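Local coordinates for uncharacterized protein (Anabaena variabilis, PDB 3OT2) that is of unknown function but is probably a nuclease of the PD-(D/E)XK superfamily, from a family of putative restriction endonucleases, at residues A44-C49 and L182-L186; G133-G137 and V149-Q153; E144-F148 and E157-E161; D160-V166 and L177-D181. One frame throughout, in Å; residues are numbered along the deposited sequence. Where two conformers were deposited one is given.

Contact 1 of 4, residues A44-C49 and L182-L186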
loop_
_atom_site.group_PDB
_atom_site.type_symbol
_atom_site.label_atom_id
_atom_site.label_comp_id
_atom_site.label_asym_id
_atom_site.label_seq_id
_atom_site.Cartn_x
_atom_site.Cartn_y
_atom_site.Cartn_z
ATOM N N ALA A 44 -7.062 -3.096 20.855
ATOM C CA ALA A 44 -8.512 -3.289 20.864
ATOM C C ALA A 44 -8.966 -4.047 19.605
ATOM O O ALA A 44 -9.710 -5.028 19.714
ATOM C CB ALA A 44 -9.223 -1.948 20.982
ATOM N N ILE A 45 -8.491 -3.616 18.425
ATOM C CA ILE A 45 -8.809 -4.256 17.144
ATOM C C ILE A 45 -8.153 -5.634 17.071
ATOM O O ILE A 45 -8.810 -6.587 16.662
ATOM C CB ILE A 45 -8.399 -3.342 15.962
ATOM C CG1 ILE A 45 -9.401 -2.140 15.883
ATOM C CG2 ILE A 45 -8.354 -4.155 14.627
ATOM C CD1 ILE A 45 -9.094 -1.091 14.835
ATOM N N GLN A 46 -6.876 -5.745 17.481
ATOM C CA GLN A 46 -6.139 -6.999 17.420
ATOM C C GLN A 46 -6.794 -8.116 18.256
ATOM O O GLN A 46 -6.973 -9.207 17.718
ATOM C CB GLN A 46 -4.703 -6.794 17.880
ATOM C CG GLN A 46 -3.785 -7.967 17.573
ATOM C CD GLN A 46 -2.407 -7.746 18.127
ATOM O OE1 GLN A 46 -2.197 -6.948 19.040
ATOM N NE2 GLN A 46 -1.432 -8.484 17.619
ATOM N N SER A 47 -7.125 -7.845 19.549
ATOM C CA SER A 47 -7.712 -8.850 20.439
ATOM C C SER A 47 -9.099 -9.276 19.966
ATOM O O SER A 47 -9.400 -10.475 19.963
ATOM C CB SER A 47 -7.769 -8.340 21.879
ATOM O OG SER A 47 -6.458 -8.204 22.405
ATOM N N GLU A 48 -9.935 -8.317 19.556
ATOM C CA GLU A 48 -11.284 -8.621 19.092
ATOM C C GLU A 48 -11.276 -9.360 17.761
ATOM O O GLU A 48 -12.123 -10.221 17.525
ATOM C CB GLU A 48 -12.107 -7.338 18.973
ATOM C CG GLU A 48 -13.600 -7.594 18.861
ATOM C CD GLU A 48 -14.261 -8.406 19.958
ATOM O OE1 GLU A 48 -13.801 -8.343 21.121
ATOM O OE2 GLU A 48 -15.257 -9.097 19.647
ATOM N N CYS A 49 -10.334 -9.013 16.888
ATOM C CA CYS A 49 -10.204 -9.640 15.583
ATOM C C CYS A 49 -9.860 -11.125 15.706
ATOM O O CYS A 49 -10.465 -11.932 15.001
ATOM C CB CYS A 49 -9.158 -8.900 14.772
ATOM S SG CYS A 49 -9.322 -9.121 13.006
ATOM N N LEU A 182 -16.035 -3.673 12.351
ATOM C CA LEU A 182 -14.618 -3.730 12.657
ATOM C C LEU A 182 -14.173 -2.521 13.487
ATOM O O LEU A 182 -13.564 -2.694 14.536
ATOM C CB LEU A 182 -13.805 -3.771 11.347
ATOM C CG LEU A 182 -12.468 -4.525 11.336
ATOM C CD1 LEU A 182 -11.904 -4.549 9.932
ATOM C CD2 LEU A 182 -11.450 -3.907 12.255
ATOM N N PHE A 183 -14.445 -1.307 13.006
ATOM C CA PHE A 183 -13.962 -0.100 13.670
ATOM C C PHE A 183 -14.824 0.292 14.897
ATOM O O PHE A 183 -14.369 1.088 15.715
ATOM C CB PHE A 183 -13.756 1.044 12.655
ATOM C CG PHE A 183 -12.714 0.609 11.633
ATOM C CD1 PHE A 183 -11.377 0.478 11.990
ATOM C CD2 PHE A 183 -13.087 0.230 10.343
ATOM C CE1 PHE A 183 -10.429 -0.013 11.075
ATOM C CE2 PHE A 183 -12.135 -0.263 9.429
ATOM C CZ PHE A 183 -10.815 -0.387 9.804
ATOM N N SER A 184 -15.964 -0.384 15.122
ATOM C CA SER A 184 -16.757 -0.192 16.344
ATOM C C SER A 184 -15.998 -0.797 17.553
ATOM O O SER A 184 -16.305 -0.483 18.711
ATOM C CB SER A 184 -18.141 -0.831 16.217
ATOM O OG SER A 184 -18.074 -2.243 16.359
ATOM N N TRP A 185 -15.006 -1.672 17.276
ATOM C CA TRP A 185 -14.199 -2.300 18.323
ATOM C C TRP A 185 -13.297 -1.268 19.016
ATOM O O TRP A 185 -12.684 -1.592 20.034
ATOM C CB TRP A 185 -13.354 -3.448 17.748
ATOM C CG TRP A 185 -14.152 -4.554 17.101
ATOM C CD1 TRP A 185 -15.457 -4.889 17.342
ATOM C CD2 TRP A 185 -13.662 -5.509 16.146
ATOM N NE1 TRP A 185 -15.813 -5.982 16.578
ATOM C CE2 TRP A 185 -14.730 -6.382 15.837
ATOM C CE3 TRP A 185 -12.408 -5.734 15.550
ATOM C CZ2 TRP A 185 -14.579 -7.471 14.972
ATOM C CZ3 TRP A 185 -12.270 -6.790 14.654
ATOM C CH2 TRP A 185 -13.348 -7.638 14.365
ATOM N N LEU A 186 -13.256 -0.020 18.487
ATOM C CA LEU A 186 -12.527 1.111 19.050
ATOM C C LEU A 186 -13.358 1.838 20.105
ATOM O O LEU A 186 -12.812 2.625 20.900
ATOM C CB LEU A 186 -12.138 2.098 17.938
ATOM C CG LEU A 186 -11.115 1.601 16.894
ATOM C CD1 LEU A 186 -10.865 2.666 15.814
ATOM C CD2 LEU A 186 -9.801 1.213 17.543
#
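The indole of W185 stands between the helix of A44-C49 and its own segment, and E48 lies across one of its faces. CG of E48 sits 3.3 Å from the centroid of the five-membered ring, only 6° off the ring normal. This is a CH-pi contact. E48 CG is anti to the backbone N (chi1 -165°), which lays the CB-CG part of the chain over the indole. The chain then bends at chi2, and the carboxylate plane is turned 62° from the ring. CA of L182 covers the opposite face of the indole. The far end of the six-membered ring reaches C49, where CZ3 of W185 is 3.8 Å from CB of C49. The C49 sulfur lies at the ring edge, 5.4 Å from the six-membered centroid. Next to this slab, I45 is the main bump of helix 40-57. Its CD1 enters a hollow between F183 and L186, 3.6 Å from CD2 of L186. Its other branch, CG2, meets CD2 of L182 at 3.9 Å. A44 fills the end of the contact with CB at 3.6 Å from the carbonyl O of W185. With an alanine at W185 a gap would probably open between E48, C49 and L182, and the E48 chain would be freer to turn. No hydrogen bond crosses between the segments, so the C-terminal residues are held to helix 40-57 by apolar and CH-pi packing.

Contact 2 of 4, residues G133-G137 and V149-Q153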
loop_
_atom_site.group_PDB
_atom_site.type_symbol
_atom_site.label_atom_id
_atom_site.label_comp_id
_atom_site.label_asym_id
_atom_site.label_seq_id
_atom_site.Cartn_x
_atom_site.Cartn_y
_atom_site.Cartn_z
ATOM N N GLY A 133 2.765 -18.424 -0.553
ATOM C CA GLY A 133 1.544 -19.207 -0.394
ATOM C C GLY A 133 0.374 -18.652 0.385
ATOM O O GLY A 133 -0.656 -19.318 0.473
ATOM N N THR A 134 0.503 -17.462 0.994
ATOM C CA THR A 134 -0.613 -16.898 1.763
ATOM C C THR A 134 -1.799 -16.664 0.816
ATOM O O THR A 134 -1.617 -16.202 -0.310
ATOM C CB THR A 134 -0.160 -15.644 2.499
ATOM O OG1 THR A 134 0.854 -16.030 3.433
ATOM C CG2 THR A 134 -1.293 -14.934 3.243
ATOM N N GLN A 135 -3.011 -17.031 1.266
ATOM C CA GLN A 135 -4.216 -16.867 0.460
ATOM C C GLN A 135 -4.674 -15.431 0.480
ATOM O O GLN A 135 -5.182 -14.950 -0.522
ATOM C CB GLN A 135 -5.372 -17.762 0.964
ATOM C CG GLN A 135 -5.024 -19.243 1.155
ATOM C CD GLN A 135 -6.213 -20.038 1.659
ATOM O OE1 GLN A 135 -7.387 -19.731 1.370
ATOM N NE2 GLN A 135 -5.933 -21.125 2.391
HETATM N N MSE A 136 -4.580 -14.764 1.631
HETATM C CA MSE A 136 -5.070 -13.391 1.746
HETATM C C MSE A 136 -4.305 -12.601 2.782
HETATM O O MSE A 136 -3.922 -13.126 3.828
HETATM C CB MSE A 136 -6.582 -13.384 2.119
HETATM C CG MSE A 136 -7.175 -11.954 2.185
HETATM SE SE MSE A 136 -9.075 -11.955 2.565
HETATM C CE MSE A 136 -9.748 -12.479 0.813
ATOM N N GLY A 137 -4.142 -11.319 2.494
ATOM C CA GLY A 137 -3.586 -10.357 3.427
ATOM C C GLY A 137 -4.599 -9.264 3.689
ATOM O O GLY A 137 -5.321 -8.852 2.778
ATOM N N VAL A 149 -7.231 -5.212 1.036
ATOM C CA VAL A 149 -7.284 -6.668 0.868
ATOM C C VAL A 149 -6.310 -7.065 -0.243
ATOM O O VAL A 149 -6.406 -6.575 -1.374
ATOM C CB VAL A 149 -8.729 -7.159 0.601
ATOM C CG1 VAL A 149 -8.741 -8.630 0.164
ATOM C CG2 VAL A 149 -9.607 -6.965 1.840
ATOM N N TYR A 150 -5.400 -7.985 0.086
ATOM C CA TYR A 150 -4.369 -8.492 -0.803
ATOM C C TYR A 150 -4.590 -9.978 -1.128
ATOM O O TYR A 150 -4.679 -10.778 -0.214
ATOM C CB TYR A 150 -3.004 -8.332 -0.114
ATOM C CG TYR A 150 -2.567 -6.900 0.080
ATOM C CD1 TYR A 150 -2.974 -6.167 1.193
ATOM C CD2 TYR A 150 -1.724 -6.282 -0.835
ATOM C CE1 TYR A 150 -2.553 -4.851 1.383
ATOM C CE2 TYR A 150 -1.302 -4.964 -0.657
ATOM C CZ TYR A 150 -1.730 -4.250 0.446
ATOM O OH TYR A 150 -1.307 -2.955 0.597
ATOM N N ARG A 151 -4.671 -10.321 -2.426
ATOM C CA ARG A 151 -4.819 -11.692 -2.917
ATOM C C ARG A 151 -3.711 -11.960 -3.928
ATOM O O ARG A 151 -3.274 -11.004 -4.595
ATOM C CB ARG A 151 -6.195 -11.916 -3.554
ATOM C CG ARG A 151 -7.375 -11.859 -2.592
ATOM C CD ARG A 151 -8.613 -11.944 -3.437
ATOM N NE ARG A 151 -9.809 -12.309 -2.704
ATOM C CZ ARG A 151 -10.892 -11.543 -2.577
ATOM N NH1 ARG A 151 -10.907 -10.309 -3.074
ATOM N NH2 ARG A 151 -11.967 -12.003 -1.950
ATOM N N PRO A 152 -3.195 -13.205 -4.057
ATOM C CA PRO A 152 -2.104 -13.430 -5.020
ATOM C C PRO A 152 -2.491 -13.052 -6.443
ATOM O O PRO A 152 -3.592 -13.360 -6.893
ATOM C CB PRO A 152 -1.837 -14.941 -4.911
ATOM C CG PRO A 152 -2.369 -15.330 -3.616
ATOM C CD PRO A 152 -3.556 -14.477 -3.378
ATOM N N GLN A 153 -1.587 -12.325 -7.120
ATOM C CA GLN A 153 -1.692 -11.891 -8.511
ATOM C C GLN A 153 -2.948 -11.030 -8.774
ATOM O O GLN A 153 -3.409 -10.946 -9.906
ATOM C CB GLN A 153 -1.658 -13.103 -9.474
ATOM C CG GLN A 153 -0.269 -13.688 -9.708
ATOM C CD GLN A 153 0.164 -14.587 -8.581
ATOM O OE1 GLN A 153 -0.427 -15.646 -8.326
ATOM N NE2 GLN A 153 1.200 -14.169 -7.871
#
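G137 and Y150 pair through two backbone hydrogen bonds. G137 N donates to Y150 O at 2.8 Å. Y150 N returns a bond to G137 O, also 2.8 Å. Two CA-H...O contacts flank this pair. CA of M136 approaches Y150 O at 3.3 Å, and CA of V149 approaches G137 O at 3.5 Å.

The side-chain contacts centre on M136, a selenomethionine. Its CG is anti to the backbone N (chi1 -177°), and the chain stays extended until it bends at chi3. The terminal CE makes an apolar contact with CG1 of V149 at 4.0 Å. In one of the two deposited conformers of R151, the same methyl also comes over one face of the guanidinium, 3.5 Å from R151 NE. R151 uses NH1 in a salt bridge with E157. Past the pair, the P152 ring rests on backbone carbonyls, with its CD 3.3 Å from Q135 O. The Y150 ring leads away from G137 and packs on helix 119-131 through T123, I126 and L130.

This is the open end of an antiparallel beta hairpin, strands 136-141 and 146-150, where the two strands part. The hairpin belongs to the mixed central sheet, with a helix against it, consistent with the PD-(D/E)XK nuclease fold.

Contact 3 of 4, residues E144-F148 and E157-E161. With EDO (1,2-ethanediol), chain L.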
loop_
_atom_site.group_PDB
_atom_site.type_symbol
_atom_site.label_atom_id
_atom_site.label_comp_id
_atom_site.label_asym_id
_atom_site.label_seq_id
_atom_site.Cartn_x
_atom_site.Cartn_y
_atom_site.Cartn_z
ATOM N N GLU A 144 -7.889 5.635 9.254
ATOM C CA GLU A 144 -8.649 5.889 8.039
ATOM C C GLU A 144 -9.865 4.985 7.940
ATOM O O GLU A 144 -10.556 5.043 6.926
ATOM C CB GLU A 144 -7.755 5.702 6.797
ATOM C CG GLU A 144 -6.573 6.657 6.745
ATOM C CD GLU A 144 -6.756 7.940 5.963
ATOM O OE1 GLU A 144 -7.863 8.166 5.423
ATOM O OE2 GLU A 144 -5.775 8.710 5.874
ATOM N N GLN A 145 -10.103 4.109 8.948
ATOM C CA GLN A 145 -11.218 3.128 8.965
ATOM C C GLN A 145 -11.293 2.431 7.596
ATOM O O GLN A 145 -12.329 2.378 6.933
ATOM C CB GLN A 145 -12.549 3.796 9.352
ATOM C CG GLN A 145 -12.524 4.337 10.788
ATOM C CD GLN A 145 -13.793 5.042 11.187
ATOM O OE1 GLN A 145 -14.902 4.598 10.902
ATOM N NE2 GLN A 145 -13.655 6.125 11.914
ATOM N N THR A 146 -10.141 1.921 7.165
ATOM C CA THR A 146 -9.976 1.309 5.875
ATOM C C THR A 146 -9.308 -0.036 6.025
ATOM O O THR A 146 -8.482 -0.235 6.922
ATOM C CB THR A 146 -9.115 2.258 4.978
ATOM O OG1 THR A 146 -9.844 3.467 4.740
ATOM C CG2 THR A 146 -8.706 1.620 3.623
ATOM N N VAL A 147 -9.690 -0.965 5.154
ATOM C CA VAL A 147 -9.021 -2.253 5.053
ATOM C C VAL A 147 -8.560 -2.438 3.604
ATOM O O VAL A 147 -9.372 -2.337 2.679
ATOM C CB VAL A 147 -9.837 -3.474 5.557
ATOM C CG1 VAL A 147 -8.984 -4.742 5.482
ATOM C CG2 VAL A 147 -10.332 -3.251 6.994
ATOM N N PHE A 148 -7.260 -2.718 3.416
ATOM C CA PHE A 148 -6.733 -3.109 2.110
ATOM C C PHE A 148 -6.699 -4.612 2.094
ATOM O O PHE A 148 -6.222 -5.223 3.062
ATOM C CB PHE A 148 -5.336 -2.538 1.833
ATOM C CG PHE A 148 -5.264 -1.042 1.659
ATOM C CD1 PHE A 148 -5.766 -0.434 0.518
ATOM C CD2 PHE A 148 -4.689 -0.241 2.637
ATOM C CE1 PHE A 148 -5.671 0.956 0.342
ATOM C CE2 PHE A 148 -4.568 1.149 2.445
ATOM C CZ PHE A 148 -5.062 1.730 1.298
ATOM N N GLU A 157 -7.317 -4.405 -3.139
ATOM C CA GLU A 157 -8.730 -3.975 -3.068
ATOM C C GLU A 157 -8.934 -3.121 -1.837
ATOM O O GLU A 157 -8.315 -3.381 -0.809
ATOM C CB GLU A 157 -9.664 -5.181 -3.038
ATOM C CG GLU A 157 -9.795 -5.852 -4.385
ATOM C CD GLU A 157 -10.696 -7.071 -4.431
ATOM O OE1 GLU A 157 -11.231 -7.469 -3.371
ATOM O OE2 GLU A 157 -10.812 -7.671 -5.523
ATOM N N VAL A 158 -9.779 -2.094 -1.938
ATOM C CA VAL A 158 -10.020 -1.126 -0.857
ATOM C C VAL A 158 -11.429 -1.277 -0.321
ATOM O O VAL A 158 -12.383 -1.250 -1.106
ATOM C CB VAL A 158 -9.806 0.352 -1.317
ATOM C CG1 VAL A 158 -9.766 1.295 -0.124
ATOM C CG2 VAL A 158 -8.550 0.510 -2.132
ATOM N N PHE A 159 -11.567 -1.326 1.010
ATOM C CA PHE A 159 -12.872 -1.380 1.690
ATOM C C PHE A 159 -12.915 -0.259 2.718
ATOM O O PHE A 159 -12.050 -0.200 3.600
ATOM C CB PHE A 159 -13.096 -2.791 2.322
ATOM C CG PHE A 159 -13.196 -3.825 1.216
ATOM C CD1 PHE A 159 -14.404 -4.046 0.556
ATOM C CD2 PHE A 159 -12.055 -4.459 0.729
ATOM C CE1 PHE A 159 -14.470 -4.916 -0.534
ATOM C CE2 PHE A 159 -12.119 -5.298 -0.379
ATOM C CZ PHE A 159 -13.325 -5.509 -1.014
ATOM N N ASP A 160 -13.870 0.678 2.573
ATOM C CA ASP A 160 -13.988 1.780 3.524
ATOM C C ASP A 160 -15.429 2.298 3.707
ATOM O O ASP A 160 -15.628 3.234 4.469
ATOM C CB ASP A 160 -13.054 2.945 3.160
ATOM C CG ASP A 160 -13.260 3.584 1.797
ATOM O OD1 ASP A 160 -14.395 3.518 1.260
ATOM O OD2 ASP A 160 -12.304 4.146 1.274
ATOM N N GLU A 161 -16.415 1.712 3.004
ATOM C CA GLU A 161 -17.829 2.086 3.169
ATOM C C GLU A 161 -18.322 1.400 4.433
ATOM O O GLU A 161 -18.057 0.208 4.594
ATOM C CB GLU A 161 -18.673 1.687 1.942
ATOM C CG GLU A 161 -18.469 2.591 0.734
ATOM C CD GLU A 161 -18.963 4.020 0.887
ATOM O OE1 GLU A 161 -20.198 4.228 0.937
ATOM O OE2 GLU A 161 -18.108 4.935 0.949
HETATM C C1 EDO L . -10.028 9.198 2.562
HETATM O O1 EDO L . -11.022 9.275 1.529
HETATM C C2 EDO L . -8.721 8.686 1.972
HETATM O O2 EDO L . -8.204 7.649 2.827
HETATM O O HOH W 1 -14.167 4.277 6.477
#
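Q145 and D160, beyond the last paired residues, are bridged by a water beside a G1 beta bulge. It donates to Q145 O and to D160 O, at 2.7 Å from each. Q145 and T146 form the bulge, both facing D141 on the neighbouring strand. The T146 hydroxyl turns back along its own chain, and its OG1 donates to E144 O at 2.8 Å. That donor stands above the carbonyl plane. OG1 also lies alongside CB of D160, and K124 of the second subunit binds both OG1 and the D160 carboxylate. E29 of the second subunit brings a like charge close to the same carboxylate.

V147 and F159 are the hydrogen-bonded pair. V147 N donates to F159 O at 2.9 Å. F159 N returns a bond to V147 O. F148 and V158 make the non-hydrogen-bonded pair. Their side chains lie alongside each other and point the same way, with CE1 of F148 3.8 Å from CG2 of V158. CG2 of T146 is anti to the backbone N (chi1 of OG1 -65°), which sets this methyl over the centre of the F148 ring. It also meets CG1 of V158 at 3.9 Å.

On the side of F148 and V158, residues T120 and L127 of the second subunit pack against the sheet. Nearby, a 1,2-ethanediol, probably from the crystallisation liquor, donates from O2 to E144 OE1 at 2.7 Å. It also bonds E29 and K124 of the second subunit. The arrangement is an antiparallel beta hairpin that adds strand 157-159 at the edge of the chain's mixed sheet.

Contact 4 of 4, residues D160-V166 and L177-D181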
loop_
_atom_site.group_PDB
_atom_site.type_symbol
_atom_site.label_atom_id
_atom_site.label_comp_id
_atom_site.label_asym_id
_atom_site.label_seq_id
_atom_site.Cartn_x
_atom_site.Cartn_y
_atom_site.Cartn_z
ATOM N N ASP A 160 -13.870 0.678 2.573
ATOM C CA ASP A 160 -13.988 1.780 3.524
ATOM C C ASP A 160 -15.429 2.298 3.707
ATOM O O ASP A 160 -15.628 3.234 4.469
ATOM C CB ASP A 160 -13.054 2.945 3.160
ATOM C CG ASP A 160 -13.260 3.584 1.797
ATOM O OD1 ASP A 160 -14.395 3.518 1.260
ATOM O OD2 ASP A 160 -12.304 4.146 1.274
ATOM N N GLU A 161 -16.415 1.712 3.004
ATOM C CA GLU A 161 -17.829 2.086 3.169
ATOM C C GLU A 161 -18.322 1.400 4.433
ATOM O O GLU A 161 -18.057 0.208 4.594
ATOM C CB GLU A 161 -18.673 1.687 1.942
ATOM C CG GLU A 161 -18.469 2.591 0.734
ATOM C CD GLU A 161 -18.963 4.020 0.887
ATOM O OE1 GLU A 161 -20.198 4.228 0.937
ATOM O OE2 GLU A 161 -18.108 4.935 0.949
ATOM N N PRO A 162 -19.003 2.109 5.359
ATOM C CA PRO A 162 -19.401 1.472 6.630
ATOM C C PRO A 162 -20.171 0.168 6.493
ATOM O O PRO A 162 -19.905 -0.738 7.261
ATOM C CB PRO A 162 -20.273 2.541 7.304
ATOM C CG PRO A 162 -19.737 3.833 6.764
ATOM C CD PRO A 162 -19.373 3.542 5.338
ATOM N N ASP A 163 -21.093 0.059 5.527
ATOM C CA ASP A 163 -21.901 -1.152 5.366
ATOM C C ASP A 163 -21.205 -2.247 4.536
ATOM O O ASP A 163 -21.723 -3.353 4.466
ATOM C CB ASP A 163 -23.274 -0.817 4.755
ATOM C CG ASP A 163 -24.094 0.190 5.565
ATOM O OD1 ASP A 163 -24.140 0.055 6.821
ATOM O OD2 ASP A 163 -24.698 1.105 4.943
ATOM N N ALA A 164 -20.040 -1.965 3.941
ATOM C CA ALA A 164 -19.359 -2.957 3.113
ATOM C C ALA A 164 -18.773 -4.091 3.942
ATOM O O ALA A 164 -18.177 -3.851 4.995
ATOM C CB ALA A 164 -18.267 -2.298 2.306
ATOM N N LEU A 165 -18.954 -5.329 3.472
ATOM C CA LEU A 165 -18.366 -6.511 4.112
ATOM C C LEU A 165 -16.952 -6.670 3.639
ATOM O O LEU A 165 -16.683 -6.532 2.446
ATOM C CB LEU A 165 -19.146 -7.781 3.796
ATOM C CG LEU A 165 -20.546 -7.923 4.368
ATOM C CD1 LEU A 165 -21.094 -9.273 3.989
ATOM C CD2 LEU A 165 -20.555 -7.791 5.890
ATOM N N VAL A 166 -16.034 -6.961 4.551
ATOM C CA VAL A 166 -14.634 -7.130 4.170
ATOM C C VAL A 166 -14.472 -8.577 3.704
ATOM O O VAL A 166 -14.876 -9.473 4.436
ATOM C CB VAL A 166 -13.653 -6.754 5.306
ATOM C CG1 VAL A 166 -12.220 -6.652 4.787
ATOM C CG2 VAL A 166 -14.066 -5.444 5.974
ATOM N N LEU A 177 -18.063 -9.675 8.260
ATOM C CA LEU A 177 -17.599 -8.524 9.015
ATOM C C LEU A 177 -17.658 -7.255 8.189
ATOM O O LEU A 177 -16.962 -7.137 7.177
ATOM C CB LEU A 177 -16.162 -8.789 9.518
ATOM C CG LEU A 177 -15.552 -7.716 10.422
ATOM C CD1 LEU A 177 -16.255 -7.711 11.776
ATOM C CD2 LEU A 177 -14.081 -7.952 10.601
ATOM N N SER A 178 -18.501 -6.303 8.616
ATOM C CA SER A 178 -18.590 -5.020 7.931
ATOM C C SER A 178 -17.493 -4.092 8.432
ATOM O O SER A 178 -16.948 -4.318 9.516
ATOM C CB SER A 178 -19.957 -4.379 8.148
ATOM O OG SER A 178 -20.131 -4.004 9.506
ATOM N N ILE A 179 -17.206 -3.028 7.673
ATOM C CA ILE A 179 -16.252 -1.973 8.054
ATOM C C ILE A 179 -16.727 -1.340 9.383
ATOM O O ILE A 179 -15.935 -1.218 10.326
ATOM C CB ILE A 179 -16.122 -0.935 6.893
ATOM C CG1 ILE A 179 -15.298 -1.523 5.710
ATOM C CG2 ILE A 179 -15.564 0.449 7.336
ATOM C CD1 ILE A 179 -13.736 -1.750 5.999
ATOM N N LYS A 180 -18.032 -1.017 9.476
ATOM C CA LYS A 180 -18.629 -0.393 10.662
ATOM C C LYS A 180 -18.436 -1.296 11.907
ATOM O O LYS A 180 -18.054 -0.782 12.960
ATOM C CB LYS A 180 -20.096 -0.039 10.386
ATOM C CG LYS A 180 -21.142 -0.409 11.437
ATOM C CD LYS A 180 -22.410 0.426 11.295
ATOM C CE LYS A 180 -23.231 0.110 10.063
ATOM N NZ LYS A 180 -24.222 -0.996 10.272
ATOM N N ASP A 181 -18.603 -2.626 11.759
ATOM C CA ASP A 181 -18.422 -3.580 12.856
ATOM C C ASP A 181 -16.974 -3.626 13.309
ATOM O O ASP A 181 -16.715 -3.627 14.513
ATOM C CB ASP A 181 -18.876 -5.006 12.462
ATOM C CG ASP A 181 -20.383 -5.220 12.374
ATOM O OD1 ASP A 181 -21.136 -4.406 12.950
ATOM O OD2 ASP A 181 -20.805 -6.206 11.721
HETATM O O HOH W 2 -16.800 -10.633 5.965
#
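I179 has CG1 anti to its carbonyl carbon (chi1 -74°), and a second bend of -69° at chi2 carries CD1 to V166. There it meets CG2 of V166 at 3.7 Å, the two side chains crossing at about a right angle. CB of I179 sits close under the backbone, 3.2 Å from E161 O. With a glycine here, V166 CG2 would probably be left without its apolar mate and a gap would open beside the turn of E161 to A164.

That turn is a type I beta turn, with A164 N bonded to E161 O. Its carbonyls receive the start of helix 179-183. P162 O takes the K180 N-H at 2.9 Å. A164 O takes the I179 N-H at 3.0 Å. Thus the first N-H groups of the helix, which lack partners inside it, find them in the loop. S178 is the N-cap, and its OG accepts from D181 N at 3.1 Å. A little further along, V166 N donates to L177 O at 2.8 Å. A water closes the same end by donating to V166 O and accepting from L177 N.

On the outer side of the loop, D163 and K180 form a long salt bridge, OD1 to NZ 3.6 Å. The K180 chain bends at chi3 and chi4 to bring NZ there. CB of P162 touches CB of K180 beside it. CD2 of L165 lies over the L177-S178 peptide, and S178 N is buried there without a polar partner.

Contacts 2 and 3 share strand 146-150 and continue one sheet. V149 N and E157 O, 2.8 Å apart, probably form a hydrogen bond between them, and R151 NH1 to E157 OE1 (2.9 Å) is a salt bridge. Contact 4 follows contact 3 directly, sharing D160 and E161, with centres about 8 Å apart. Its I179 packs on V147 and F159. Helix 179-183 then leads from contact 4 into contact 1; L177 of contact 4 touches W185 and L182 of contact 1. F183 and L182 also rest on Q145 and V147 of contact 3. Contacts 1 and 2 do not touch, their nearest atoms being about 9 Å apart. The 1,4-butanediol pocket is lined by other residues, including F15 and R70.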